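Fusolin (Unidentified entomopoxvirus, PDB 4YN2) forms the crystalline spindles of an entomopoxvirus, which enhance virulence, and has a lytic polysaccharide monooxygenase-like domain that probably acts on chitin. Local coordinates at residues Y60-L71 against P102-D110. Sequence-based numbering, arbitrary orientation.
Sequences YEFQQDNEYAAL and PFGDKSGVD
The Lys106 side chain passes at a slant over the ring of Tyr68, and this pair makes the tight middle of the contact. Lys106 CD sits over one face of the Tyr68 ring, 3.6 Å from its centroid and 15° off the normal, a CH-pi contact, while CB and CG pass close to CZ and the hydroxyl. Beyond the ring the nearly extended chain bends at its last torsion (chi4 146°) and delivers the ammonium to a polar cluster: Lys106 NZ gives hydrogen bonds to Glu67 O at 2.8 Å and to its own loop's Phe103 O, the latter in the carbonyl plane, on a lone pair. Two waters also accept from NZ; one joins it to Tyr60 OH and Glu67 OE2, the other to Ala69 O, so four acceptors share the three N-H of the buried ammonium.

At the inner end, Glu61 reaches out with CG anti to its backbone N (chi1 170°). Glu61 OE2 accepts two weak, bent bonds from the 3-10 segment, Gly108 N at 2.9 Å and Val109 N at 3.3 Å. Val109 CG2 lies against the Tyr68 hydroxyl and at the edge of the Phe62 ring, and that hydroxyl donates to Glu61 O.

Toward solvent the fit loosens. Phe103 holds one ring face under Ala69 O and Ala69 CB packs on CE1, while Glu67 CG and the exposed Leu71 come to its edge, Leu71 CG 4.0 Å from Phe103 CE2.

Glu67 OE1 bonds His1 NE2, and His1 with His142 binds the zinc ion, which puts Glu67 in the second shell of the metal site of the monooxygenase fold. Helix 31-48 backs Glu61 and Asp105, Phe19 meets Phe62 edge-to-face, and strand 69-71 runs antiparallel to strand 220-231 in the mixed sheet.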
# COMPACT_ATOMS: atom_id res chain seq x y z
N TYR A 60 2.96 11.41 16.01
CA TYR A 60 3.38 12.30 14.93
C TYR A 60 3.38 11.56 13.59
O TYR A 60 2.99 12.12 12.58
CB TYR A 60 4.77 12.88 15.26
CG TYR A 60 5.34 13.82 14.23
CD1 TYR A 60 6.07 13.34 13.15
CD2 TYR A 60 5.20 15.20 14.36
CE1 TYR A 60 6.62 14.20 12.21
CE2 TYR A 60 5.78 16.07 13.45
CZ TYR A 60 6.52 15.57 12.39
OH TYR A 60 7.03 16.44 11.46
N GLU A 61 3.82 10.29 13.61
CA GLU A 61 3.88 9.45 12.42
C GLU A 61 2.51 9.37 11.73
O GLU A 61 2.45 9.45 10.50
CB GLU A 61 4.39 8.05 12.82
CG GLU A 61 4.29 6.99 11.75
CD GLU A 61 4.99 5.72 12.18
OE1 GLU A 61 4.60 5.13 13.22
OE2 GLU A 61 5.96 5.33 11.50
N PHE A 62 1.41 9.26 12.50
CA PHE A 62 0.08 9.21 11.90
C PHE A 62 -0.59 10.56 11.81
O PHE A 62 -1.38 10.74 10.89
CB PHE A 62 -0.80 8.23 12.65
CG PHE A 62 -0.35 6.78 12.62
CD1 PHE A 62 0.53 6.32 11.65
CD2 PHE A 62 -0.92 5.85 13.48
CE1 PHE A 62 0.96 4.99 11.64
CE2 PHE A 62 -0.51 4.51 13.45
CZ PHE A 62 0.45 4.10 12.55
N GLN A 63 -0.28 11.52 12.70
CA GLN A 63 -0.87 12.86 12.62
C GLN A 63 -0.42 13.55 11.34
O GLN A 63 -1.20 14.27 10.73
CB GLN A 63 -0.49 13.71 13.85
CG GLN A 63 -1.05 15.15 13.80
CD GLN A 63 -0.56 16.04 14.90
OE1 GLN A 63 0.10 15.61 15.84
NE2 GLN A 63 -0.83 17.34 14.78
N GLN A 64 0.84 13.35 10.95
CA GLN A 64 1.40 13.97 9.76
C GLN A 64 1.16 13.14 8.49
O GLN A 64 2.01 13.12 7.63
CB GLN A 64 2.91 14.19 9.95
CG GLN A 64 3.28 15.06 11.13
CD GLN A 64 2.68 16.43 11.04
OE1 GLN A 64 1.71 16.73 11.71
NE2 GLN A 64 3.22 17.25 10.16
N ASP A 65 -0.04 12.56 8.34
CA ASP A 65 -0.41 11.74 7.17
C ASP A 65 -0.40 12.52 5.86
O ASP A 65 -0.10 11.94 4.81
CB ASP A 65 -1.78 11.07 7.38
CG ASP A 65 -2.97 11.98 7.72
OD1 ASP A 65 -2.79 13.22 7.73
OD2 ASP A 65 -4.07 11.44 7.97
N ASN A 66 -0.63 13.84 5.92
CA ASN A 66 -0.59 14.72 4.74
C ASN A 66 0.82 15.35 4.52
O ASN A 66 0.96 16.16 3.62
CB ASN A 66 -1.64 15.82 4.83
CG ASN A 66 -1.40 16.87 5.89
OD1 ASN A 66 -0.73 16.62 6.90
ND2 ASN A 66 -1.92 18.06 5.70
N GLU A 67 1.84 14.99 5.33
CA GLU A 67 3.17 15.54 5.19
C GLU A 67 4.25 14.43 5.12
O GLU A 67 5.30 14.53 5.74
CB GLU A 67 3.47 16.54 6.32
CG GLU A 67 4.63 17.48 5.99
CD GLU A 67 4.89 18.54 7.03
OE1 GLU A 67 4.71 19.74 6.71
OE2 GLU A 67 5.24 18.18 8.17
N TYR A 68 4.01 13.41 4.29
CA TYR A 68 5.02 12.37 4.02
C TYR A 68 5.80 12.95 2.90
O TYR A 68 5.51 12.72 1.73
CB TYR A 68 4.39 11.01 3.71
CG TYR A 68 4.10 10.21 4.95
CD1 TYR A 68 3.50 10.79 6.06
CD2 TYR A 68 4.54 8.90 5.08
CE1 TYR A 68 3.29 10.08 7.24
CE2 TYR A 68 4.32 8.16 6.24
CZ TYR A 68 3.68 8.75 7.32
OH TYR A 68 3.47 8.03 8.47
N ALA A 69 6.69 13.88 3.26
CA ALA A 69 7.38 14.73 2.32
C ALA A 69 8.86 14.74 2.50
O ALA A 69 9.37 14.35 3.54
CB ALA A 69 6.87 16.15 2.49
N ALA A 70 9.54 15.21 1.47
CA ALA A 70 10.99 15.39 1.45
C ALA A 70 11.33 16.58 0.57
O ALA A 70 10.70 16.76 -0.47
CB ALA A 70 11.67 14.13 0.94
N LEU A 71 12.30 17.40 1.00
CA LEU A 71 12.75 18.58 0.24
C LEU A 71 13.88 18.19 -0.71
O LEU A 71 14.92 17.72 -0.25
CB LEU A 71 13.23 19.68 1.20
CG LEU A 71 12.24 20.16 2.24
CD1 LEU A 71 12.85 21.26 3.11
CD2 LEU A 71 10.96 20.66 1.59
N PRO A 102 13.74 17.33 11.11
CA PRO A 102 12.58 17.74 10.29
C PRO A 102 11.93 16.54 9.61
O PRO A 102 12.63 15.65 9.13
CB PRO A 102 13.17 18.73 9.27
CG PRO A 102 14.64 18.62 9.38
CD PRO A 102 14.97 18.06 10.72
N PHE A 103 10.59 16.48 9.67
CA PHE A 103 9.73 15.42 9.13
C PHE A 103 9.64 14.19 10.06
O PHE A 103 8.87 13.27 9.78
CB PHE A 103 10.12 15.01 7.70
CG PHE A 103 10.03 16.16 6.73
CD1 PHE A 103 8.80 16.68 6.35
CD2 PHE A 103 11.18 16.70 6.17
CE1 PHE A 103 8.72 17.75 5.46
CE2 PHE A 103 11.10 17.76 5.26
CZ PHE A 103 9.87 18.27 4.90
N GLY A 104 10.36 14.22 11.19
CA GLY A 104 10.30 13.21 12.22
C GLY A 104 10.62 11.80 11.78
O GLY A 104 11.46 11.58 10.89
N ASP A 105 9.97 10.85 12.44
CA ASP A 105 10.16 9.44 12.21
C ASP A 105 8.85 8.79 11.78
O ASP A 105 7.96 8.55 12.61
CB ASP A 105 10.69 8.78 13.49
CG ASP A 105 11.20 7.37 13.29
OD1 ASP A 105 10.96 6.79 12.19
OD2 ASP A 105 11.86 6.84 14.22
N LYS A 106 8.76 8.45 10.49
CA LYS A 106 7.62 7.75 9.92
C LYS A 106 8.08 6.36 9.45
O LYS A 106 7.38 5.73 8.66
CB LYS A 106 7.02 8.57 8.78
CG LYS A 106 6.49 9.94 9.23
CD LYS A 106 6.57 10.93 8.12
CE LYS A 106 6.04 12.28 8.53
NZ LYS A 106 6.75 13.39 7.86
N SER A 107 9.23 5.87 9.94
CA SER A 107 9.82 4.61 9.47
C SER A 107 9.01 3.38 9.88
O SER A 107 9.20 2.33 9.28
CB SER A 107 11.26 4.46 9.95
OG SER A 107 11.32 4.42 11.36
N GLY A 108 8.10 3.50 10.84
CA GLY A 108 7.22 2.40 11.19
C GLY A 108 6.32 2.00 10.04
O GLY A 108 6.00 0.83 9.86
N VAL A 109 5.95 2.98 9.21
CA VAL A 109 5.09 2.75 8.05
C VAL A 109 5.87 2.04 6.92
O VAL A 109 5.25 1.50 6.01
CB VAL A 109 4.46 4.10 7.60
CG1 VAL A 109 3.69 3.97 6.29
CG2 VAL A 109 3.54 4.63 8.69
N ASP A 110 7.20 2.00 6.99
CA ASP A 110 8.01 1.36 5.97
C ASP A 110 8.39 -0.08 6.32
O ASP A 110 9.05 -0.71 5.51
CB ASP A 110 9.29 2.17 5.72
CG ASP A 110 9.92 1.88 4.37
OD1 ASP A 110 9.22 2.05 3.34
OD2 ASP A 110 11.07 1.42 4.34
O HOH W 1 6.04 15.84 8.93
O HOH W 2 8.30 12.59 5.59